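Local coordinates for protein peptidyl-prolyl cis-trans isomerase cyclophilin-type (Toxoplasma gondii, PDB 3BO7) that binds the cyclic immunosuppressant peptide cyclosporin A and probably catalyses the cis-trans isomerisation of peptide bonds preceding proline, assisting protein folding, at residues L105-D110 and K132-G137. Residues are numbered along the deposited sequence; the frame is centred on the assembly and turned at random.
Sequences LSMAND and KHTIFG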
loop_
_atom_site.group_PDB
_atom_site.type_symbol
_atom_site.label_atom_id
_atom_site.label_comp_id
_atom_site.label_asym_id
_atom_site.label_seq_id
_atom_site.Cartn_x
_atom_site.Cartn_y
_atom_site.Cartn_z
ATOM N N LEU A 105 0.704 -7.012 0.436
ATOM C CA LEU A 105 0.367 -5.666 -0.019
ATOM C C LEU A 105 -0.979 -5.684 -0.737
ATOM O O LEU A 105 -1.179 -6.388 -1.740
ATOM C CB LEU A 105 1.471 -5.063 -0.901
ATOM C CG LEU A 105 1.177 -3.699 -1.554
ATOM C CD1 LEU A 105 1.045 -2.582 -0.512
ATOM C CD2 LEU A 105 2.226 -3.315 -2.590
ATOM N N SER A 106 -1.905 -4.890 -0.213
ATOM C CA SER A 106 -3.283 -4.931 -0.658
ATOM C C SER A 106 -3.914 -3.531 -0.733
ATOM O O SER A 106 -3.396 -2.579 -0.144
ATOM C CB SER A 106 -4.063 -5.844 0.275
ATOM O OG SER A 106 -5.340 -6.127 -0.244
ATOM N N MET A 107 -5.020 -3.414 -1.469
ATOM C CA MET A 107 -5.713 -2.126 -1.658
ATOM C C MET A 107 -6.772 -1.838 -0.594
ATOM O O MET A 107 -7.634 -2.665 -0.321
ATOM C CB MET A 107 -6.383 -2.054 -3.042
ATOM C CG MET A 107 -5.450 -1.868 -4.239
ATOM S SD MET A 107 -4.388 -0.396 -4.165
ATOM C CE MET A 107 -5.577 0.951 -4.226
ATOM N N ALA A 108 -6.698 -0.657 0.006
ATOM C CA ALA A 108 -7.800 -0.128 0.794
ATOM C C ALA A 108 -8.910 0.371 -0.156
ATOM O O ALA A 108 -8.637 0.779 -1.294
ATOM C CB ALA A 108 -7.307 0.988 1.689
ATOM N N ASN A 109 -10.159 0.350 0.312
ATOM C CA ASN A 109 -11.282 0.876 -0.471
ATOM C C ASN A 109 -12.477 1.259 0.401
ATOM O O ASN A 109 -12.361 1.308 1.623
ATOM C CB ASN A 109 -11.703 -0.132 -1.542
ATOM C CG ASN A 109 -12.032 -1.491 -0.963
ATOM O OD1 ASN A 109 -12.935 -1.626 -0.128
ATOM N ND2 ASN A 109 -11.301 -2.512 -1.408
ATOM N N ASP A 110 -13.610 1.548 -0.243
ATOM C CA ASP A 110 -14.871 1.835 0.441
ATOM C C ASP A 110 -16.002 1.024 -0.202
ATOM O O ASP A 110 -17.115 1.540 -0.404
ATOM C CB ASP A 110 -15.204 3.330 0.366
ATOM C CG ASP A 110 -14.403 4.159 1.338
ATOM O OD1 ASP A 110 -14.014 3.626 2.391
ATOM O OD2 ASP A 110 -14.168 5.357 1.066
ATOM N N LYS A 132 -12.369 -8.958 -1.118
ATOM C CA LYS A 132 -12.881 -7.627 -0.817
ATOM C C LYS A 132 -11.831 -6.574 -1.151
ATOM O O LYS A 132 -12.167 -5.417 -1.414
ATOM C CB LYS A 132 -13.283 -7.514 0.653
ATOM C CG LYS A 132 -14.516 -8.332 1.046
ATOM C CD LYS A 132 -15.801 -7.546 0.880
ATOM C CE LYS A 132 -16.883 -8.122 1.776
ATOM N NZ LYS A 132 -18.257 -7.815 1.280
ATOM N N HIS A 133 -10.562 -6.988 -1.127
ATOM C CA HIS A 133 -9.429 -6.104 -1.363
ATOM C C HIS A 133 -8.448 -6.696 -2.389
ATOM O O HIS A 133 -8.056 -7.865 -2.282
ATOM C CB HIS A 133 -8.735 -5.791 -0.031
ATOM C CG HIS A 133 -9.622 -5.085 0.947
ATOM N ND1 HIS A 133 -9.716 -3.709 1.011
ATOM C CD2 HIS A 133 -10.491 -5.563 1.868
ATOM C CE1 HIS A 133 -10.594 -3.373 1.938
ATOM N NE2 HIS A 133 -11.081 -4.479 2.471
ATOM N N THR A 134 -8.082 -5.896 -3.388
ATOM C CA THR A 134 -7.095 -6.292 -4.377
ATOM C C THR A 134 -5.729 -6.417 -3.717
ATOM O O THR A 134 -5.151 -5.414 -3.287
ATOM C CB THR A 134 -6.974 -5.269 -5.534
ATOM O OG1 THR A 134 -8.221 -5.165 -6.235
ATOM C CG2 THR A 134 -5.883 -5.697 -6.516
ATOM N N ILE A 135 -5.246 -7.653 -3.614
ATOM C CA ILE A 135 -3.878 -7.935 -3.227
ATOM C C ILE A 135 -3.070 -7.756 -4.490
ATOM O O ILE A 135 -3.370 -8.383 -5.515
ATOM C CB ILE A 135 -3.711 -9.391 -2.718
ATOM C CG1 ILE A 135 -4.350 -9.539 -1.334
ATOM C CG2 ILE A 135 -2.222 -9.800 -2.693
ATOM C CD1 ILE A 135 -4.736 -10.950 -0.976
ATOM N N PHE A 136 -2.054 -6.901 -4.433
ATOM C CA PHE A 136 -1.273 -6.627 -5.630
ATOM C C PHE A 136 0.231 -6.734 -5.406
ATOM O O PHE A 136 1.017 -6.488 -6.317
ATOM C CB PHE A 136 -1.690 -5.290 -6.284
ATOM C CG PHE A 136 -1.357 -4.057 -5.470
ATOM C CD1 PHE A 136 -0.328 -3.203 -5.869
ATOM C CD2 PHE A 136 -2.089 -3.727 -4.332
ATOM C CE1 PHE A 136 -0.022 -2.067 -5.136
ATOM C CE2 PHE A 136 -1.780 -2.593 -3.595
ATOM C CZ PHE A 136 -0.751 -1.758 -4.000
ATOM N N GLY A 137 0.625 -7.130 -4.205
ATOM C CA GLY A 137 2.030 -7.368 -3.937
ATOM C C GLY A 137 2.359 -8.027 -2.617
ATOM O O GLY A 137 1.475 -8.445 -1.864
HETATM O O HOH W 1 -9.645 -3.654 -3.603
#
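A classic beta bulge joins Leu105 to Phe136 and Gly137 in the cyclophilin barrel, and the same two segments run on to the edge of the cyclosporin site. Leu105 O accepts two amide protons, from Phe136 N at 2.9 Å and from Gly137 N, while Leu105 N returns a bond to Gly137 O. Past the bulge, Met107 N donates to Thr134 O at 2.7 Å. The Phe136 ring lies between two side chains of strand 105-107. Leu105 CD2 sits over one face of the Phe136 ring, 3.9 Å from its centroid, in a CH-pi contact offset toward the rim. Met107, whose chain folds back on itself at its second and third torsions, brings SD obliquely to within 3.5 Å of Phe136 CE2, a Met-aromatic contact.

Where the strand pairing ends, side chains take over the bonding. With CG anti to the carbonyl carbon (chi1 -62°), the His133 ring is directed at the other segment, and ND1 donates to Met107 O at 2.7 Å, with the acceptor close to the ring plane; this bond helps to fix the imidazole's rotation. The Asn109 amide lies only 9° from parallel to that ring, and its ND2 donates to Lys132 O at 3.0 Å and to a water that also accepts from Thr134 N. Asn109 OD1 is taken by Gly111 N, so both ends of the amide are held. Beyond it, Asp110 OD1 bonds the backbone of the bound peptide, whose modified side chains pack on Ala108, Asn109 and His133.

Ser106 OG bonds His99 NE2, and Phe120 meets the His133 ring edge-to-face. Strand 104-107 lies between strands 119-122 and 135-141 of the antiparallel sheet; Leu105 reaches Ile20 and Leu22 of strand 16-22, and Phe136 packs against Ala30 and Cys31 of helix 28-39.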